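PDB 7CSV: HTH cro/C1-type domain-containing protein from Pseudomonas aeruginosa PAO1, which serves as the antitoxin HigA, a dimeric regulatory protein that recognises pseudopalindromic DNA motifs. Local coordinates for residues Met21-Ser26 with Arg61-Ser66; Ala29-Arg32 with Ser37-Thr40. All coordinates share one frame; numbering follows the deposited sequence.

Interaction 1: Met21-Ser26 with Arg61-Ser66; sequences MEFDIS and RYFDTS
The ends of helices 11-23 and 53-63 face each other, with the CA atoms of Phe-23 and Phe-63 10.0 Å apart, so side chains alone bridge the gap. Each helix gives way at an aspartate with positive phi, Asp-24 or Asp-64. Phe-23 reaches across to Phe-63, where its CD2 lies 4.2 Å from CE1 of Phe-63. The two rings meet obliquely. CG of Glu-22 rests over the centre of one face of the Phe-23 ring.

Ile-25, on the same segment as Phe-23, meets the rings of Tyr-62 and Phe-63 head-on and touches them with its far methyl. Its CG1 is anti to the carbonyl carbon (chi1 -60°) and CD1 extends on from there. CD1 thus reaches the edges of two rings, near their planes. It is 4.1 Å from CE1 of Phe-63 and 4.0 Å from OH of Tyr-62.

These two rings also pack on each other. CD2 of Tyr-62 lies 3.5 Å above the plane of the Phe-63 ring, over its centre, with the two planes steeply inclined. Phe-63 also meets the ring of Phe-19, and Leu-30 packs on both Tyr-62 and Phe-63. Leu-97 of the second subunit touches Phe-23 and Ile-25.

Beyond the contact, OG1 of Thr-65 donates to O of Ser-66 at 2.9 Å, from above the carbonyl plane. Ser-26 and Ser-66 are N-caps, and their OG atoms accept hydrogen bonds from N of Ala-29 and N of Phe-69, respectively.

Tyr-62 and Phe-63 belong to the core of the Cro/C1-type helix-turn-helix domain, while Phe-23 and Ile-25 extend the apolar cluster to its margin, where the second subunit packs.

Interaction 2: Ala29-Arg32 with Ser37-Thr40; sequences ALAR and SAPT
Ala-31 sets its CB over one face of the peptide group between Ser-37 and Ala-38, toward the edge that carries O of Ser-37 and CA of Ala-38. CB of Ala-31 is 3.8 Å from O of Ser-37 and 3.5 Å from CA of Ala-38. The other flat group is the guanidinium of Arg-32. It folds back along its own helix, and CA of Ala-29 lies 3.5 Å above one of its faces, toward the rim.

The backbones come close here, with the CA atoms of Ala-31 and Ala-38 5.1 Å apart. Two alanines permit this, and their CB atoms are 4.2 Å from each other. No hydrogen bond crosses the contact. Val-36 and Val-41 also pack on Ala-31.

Helix 27-34, the short turn and helix 38-45 make up the helix-turn-helix motif. As in other Cro/C1-type proteins, the second of these helices probably enters the DNA groove.

Ser-37 is the N-cap of that helix. Its OG is 2.6 Å from OG1 of Thr-40, and the two hydroxyls share a hydrogen bond. OG1 of Thr-40 is anti to its carbonyl carbon (chi1 -54°), which turns it back toward the serine. Thr-40 N also makes a weak bond to O of Ser-37. On helix 27-34, O of Arg-32 accepts a hydrogen bond from NZ of Lys-35.

From the N terminus, the end of helix 11-23 and the turn after it form segment 21-26, the first half of interaction 1. The chain then enters helix 27-34. Interaction 2 closes a short loop from 29-32 to 37-40, where helix 38-45 begins. After that helix the chain runs on into helix 53-63, and 61-66 returns to 21-26, closing the wide loop of interaction 1. Interaction 2 is therefore nested inside interaction 1. Leu-30 joins them: its CD1 is 3.5 Å from CD2 of Tyr-62, and its backbone N packs against Ile-25. Together the contacts tie four consecutive helices into one domain, and 61-66 leads on to helix 67-93.

Interaction 1: Met21-Ser26 with Arg61-Ser66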
loop_
_atom_site.group_PDB
_atom_site.type_symbol
_atom_site.label_atom_id
_atom_site.label_comp_id
_atom_site.label_asym_id
_atom_site.label_seq_id
_atom_site.Cartn_x
_atom_site.Cartn_y
_atom_site.Cartn_z
ATOM N N MET A 21 -5.608 22.213 -5.044
ATOM C CA MET A 21 -6.611 23.211 -5.398
ATOM C C MET A 21 -7.238 23.845 -4.166
ATOM O O MET A 21 -7.644 25.012 -4.210
ATOM C CB MET A 21 -7.692 22.583 -6.279
ATOM C CG MET A 21 -7.223 22.209 -7.655
ATOM S SD MET A 21 -8.616 21.702 -8.679
ATOM C CE MET A 21 -7.901 20.341 -9.594
ATOM N N GLU A 22 -7.343 23.097 -3.067
ATOM C CA GLU A 22 -7.953 23.649 -1.867
ATOM C C GLU A 22 -7.109 24.780 -1.303
ATOM O O GLU A 22 -7.640 25.829 -0.925
ATOM C CB GLU A 22 -8.144 22.559 -0.817
ATOM C CG GLU A 22 -8.533 23.092 0.550
ATOM C CD GLU A 22 -10.037 23.158 0.722
ATOM O OE1 GLU A 22 -10.752 22.651 -0.167
ATOM O OE2 GLU A 22 -10.500 23.710 1.742
ATOM N N PHE A 23 -5.793 24.590 -1.253
ATOM C CA PHE A 23 -4.891 25.580 -0.681
ATOM C C PHE A 23 -4.210 26.457 -1.725
ATOM O O PHE A 23 -3.348 27.268 -1.357
ATOM C CB PHE A 23 -3.827 24.886 0.171
ATOM C CG PHE A 23 -4.383 24.180 1.368
ATOM C CD1 PHE A 23 -4.778 24.894 2.486
ATOM C CD2 PHE A 23 -4.504 22.800 1.382
ATOM C CE1 PHE A 23 -5.287 24.246 3.598
ATOM C CE2 PHE A 23 -5.013 22.148 2.487
ATOM C CZ PHE A 23 -5.407 22.872 3.598
ATOM N N ASP A 24 -4.554 26.306 -3.006
ATOM C CA ASP A 24 -3.961 27.094 -4.093
ATOM C C ASP A 24 -2.448 26.883 -4.176
ATOM O O ASP A 24 -1.678 27.825 -4.371
ATOM C CB ASP A 24 -4.296 28.583 -3.946
ATOM C CG ASP A 24 -4.103 29.361 -5.239
ATOM O OD1 ASP A 24 -3.702 28.756 -6.260
ATOM O OD2 ASP A 24 -4.345 30.586 -5.230
ATOM N N ILE A 25 -2.015 25.635 -4.038
ATOM C CA ILE A 25 -0.605 25.277 -4.131
ATOM C C ILE A 25 -0.344 24.612 -5.472
ATOM O O ILE A 25 -1.036 23.657 -5.852
ATOM C CB ILE A 25 -0.182 24.352 -2.977
ATOM C CG1 ILE A 25 -0.404 25.035 -1.632
ATOM C CG2 ILE A 25 1.258 23.922 -3.159
ATOM C CD1 ILE A 25 -0.268 24.094 -0.451
ATOM N N SER A 26 0.663 25.102 -6.188
ATOM C CA SER A 26 1.095 24.460 -7.409
ATOM C C SER A 26 1.882 23.191 -7.089
ATOM O O SER A 26 2.452 23.060 -6.001
ATOM C CB SER A 26 1.963 25.409 -8.226
ATOM O OG SER A 26 3.282 25.447 -7.700
ATOM N N ARG A 61 3.196 14.835 6.775
ATOM C CA ARG A 61 3.832 15.917 7.520
ATOM C C ARG A 61 3.392 17.281 7.008
ATOM O O ARG A 61 3.102 18.191 7.796
ATOM C CB ARG A 61 5.353 15.779 7.418
ATOM C CG ARG A 61 6.145 16.994 7.908
ATOM C CD ARG A 61 6.239 17.039 9.406
ATOM N NE ARG A 61 7.166 18.089 9.837
ATOM C CZ ARG A 61 7.269 18.525 11.088
ATOM N NH1 ARG A 61 6.504 18.004 12.040
ATOM N NH2 ARG A 61 8.136 19.489 11.385
ATOM N N TYR A 62 3.350 17.450 5.692
ATOM C CA TYR A 62 3.056 18.765 5.136
ATOM C C TYR A 62 1.591 19.135 5.328
ATOM O O TYR A 62 1.269 20.266 5.704
ATOM C CB TYR A 62 3.421 18.794 3.659
ATOM C CG TYR A 62 3.356 20.182 3.081
ATOM C CD1 TYR A 62 4.166 21.187 3.575
ATOM C CD2 TYR A 62 2.474 20.483 2.062
ATOM C CE1 TYR A 62 4.108 22.463 3.057
ATOM C CE2 TYR A 62 2.403 21.754 1.533
ATOM C CZ TYR A 62 3.226 22.742 2.036
ATOM O OH TYR A 62 3.159 24.016 1.513
ATOM N N PHE A 63 0.682 18.203 5.054
ATOM C CA PHE A 63 -0.739 18.523 5.020
ATOM C C PHE A 63 -1.503 18.135 6.287
ATOM O O PHE A 63 -2.737 18.166 6.270
ATOM C CB PHE A 63 -1.388 17.840 3.815
ATOM C CG PHE A 63 -1.037 18.469 2.509
ATOM C CD1 PHE A 63 -1.314 19.813 2.277
ATOM C CD2 PHE A 63 -0.458 17.721 1.496
ATOM C CE1 PHE A 63 -1.007 20.407 1.071
ATOM C CE2 PHE A 63 -0.145 18.309 0.273
ATOM C CZ PHE A 63 -0.421 19.661 0.060
ATOM N N ASP A 64 -0.821 17.776 7.376
ATOM C CA ASP A 64 -1.490 17.368 8.615
ATOM C C ASP A 64 -2.427 16.174 8.394
ATOM O O ASP A 64 -3.610 16.213 8.732
ATOM C CB ASP A 64 -2.267 18.536 9.239
ATOM C CG ASP A 64 -1.380 19.492 10.003
ATOM O OD1 ASP A 64 -0.197 19.173 10.244
ATOM O OD2 ASP A 64 -1.877 20.573 10.380
ATOM N N THR A 65 -1.902 15.114 7.798
ATOM C CA THR A 65 -2.627 13.852 7.716
ATOM C C THR A 65 -1.730 12.750 8.255
ATOM O O THR A 65 -0.529 12.942 8.452
ATOM C CB THR A 65 -3.039 13.492 6.284
ATOM O OG1 THR A 65 -1.871 13.121 5.538
ATOM C CG2 THR A 65 -3.748 14.641 5.595
ATOM N N SER A 66 -2.313 11.574 8.473
ATOM C CA SER A 66 -1.456 10.422 8.681
ATOM C C SER A 66 -0.777 10.055 7.365
ATOM O O SER A 66 -1.247 10.397 6.274
ATOM C CB SER A 66 -2.257 9.232 9.210
ATOM O OG SER A 66 -3.072 8.698 8.173
#

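Interaction 2: Ala29-Arg32 with Ser37-Thr40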
loop_
_atom_site.group_PDB
_atom_site.type_symbol
_atom_site.label_atom_id
_atom_site.label_comp_id
_atom_site.label_asym_id
_atom_site.label_seq_id
_atom_site.Cartn_x
_atom_site.Cartn_y
_atom_site.Cartn_z
ATOM N N ALA A 29 5.407 24.215 -6.174
ATOM C CA ALA A 29 5.492 24.760 -4.825
ATOM C C ALA A 29 5.407 23.653 -3.783
ATOM O O ALA A 29 6.054 23.728 -2.731
ATOM C CB ALA A 29 4.386 25.793 -4.608
ATOM N N LEU A 30 4.607 22.617 -4.060
ATOM C CA LEU A 30 4.550 21.480 -3.150
ATOM C C LEU A 30 5.875 20.732 -3.128
ATOM O O LEU A 30 6.361 20.355 -2.057
ATOM C CB LEU A 30 3.415 20.532 -3.547
ATOM C CG LEU A 30 3.335 19.255 -2.700
ATOM C CD1 LEU A 30 3.046 19.587 -1.255
ATOM C CD2 LEU A 30 2.277 18.295 -3.237
ATOM N N ALA A 31 6.488 20.523 -4.300
ATOM C CA ALA A 31 7.772 19.829 -4.338
ATOM C C ALA A 31 8.829 20.576 -3.538
ATOM O O ALA A 31 9.602 19.965 -2.791
ATOM C CB ALA A 31 8.229 19.635 -5.780
ATOM N N ARG A 32 8.866 21.905 -3.673
ATOM C CA ARG A 32 9.835 22.705 -2.928
ATOM C C ARG A 32 9.610 22.603 -1.427
ATOM O O ARG A 32 10.578 22.640 -0.646
ATOM C CB ARG A 32 9.761 24.161 -3.392
ATOM C CG ARG A 32 10.486 24.406 -4.713
ATOM C CD ARG A 32 10.657 25.895 -5.028
ATOM N NE ARG A 32 9.384 26.613 -5.071
ATOM C CZ ARG A 32 8.616 26.730 -6.151
ATOM N NH1 ARG A 32 8.987 26.175 -7.301
ATOM N NH2 ARG A 32 7.476 27.408 -6.085
ATOM N N SER A 37 12.167 16.506 -5.758
ATOM C CA SER A 37 12.254 17.059 -7.103
ATOM C C SER A 37 10.862 17.332 -7.657
ATOM O O SER A 37 9.918 16.580 -7.401
ATOM C CB SER A 37 13.004 16.098 -8.019
ATOM O OG SER A 37 12.113 15.152 -8.588
ATOM N N ALA A 38 10.736 18.420 -8.418
ATOM C CA ALA A 38 9.436 18.768 -8.987
ATOM C C ALA A 38 8.862 17.676 -9.880
ATOM O O ALA A 38 7.640 17.450 -9.812
ATOM C CB ALA A 38 9.528 20.101 -9.744
ATOM N N PRO A 39 9.639 16.977 -10.721
ATOM C CA PRO A 39 9.048 15.855 -11.466
ATOM C C PRO A 39 8.492 14.765 -10.567
ATOM O O PRO A 39 7.557 14.066 -10.977
ATOM C CB PRO A 39 10.217 15.351 -12.327
ATOM C CG PRO A 39 11.085 16.551 -12.503
ATOM C CD PRO A 39 11.010 17.271 -11.189
ATOM N N THR A 40 9.019 14.603 -9.347
ATOM C CA THR A 40 8.442 13.632 -8.420
ATOM C C THR A 40 6.974 13.948 -8.156
ATOM O O THR A 40 6.099 13.091 -8.328
ATOM C CB THR A 40 9.232 13.602 -7.109
ATOM O OG1 THR A 40 10.619 13.369 -7.383
ATOM C CG2 THR A 40 8.710 12.489 -6.196
#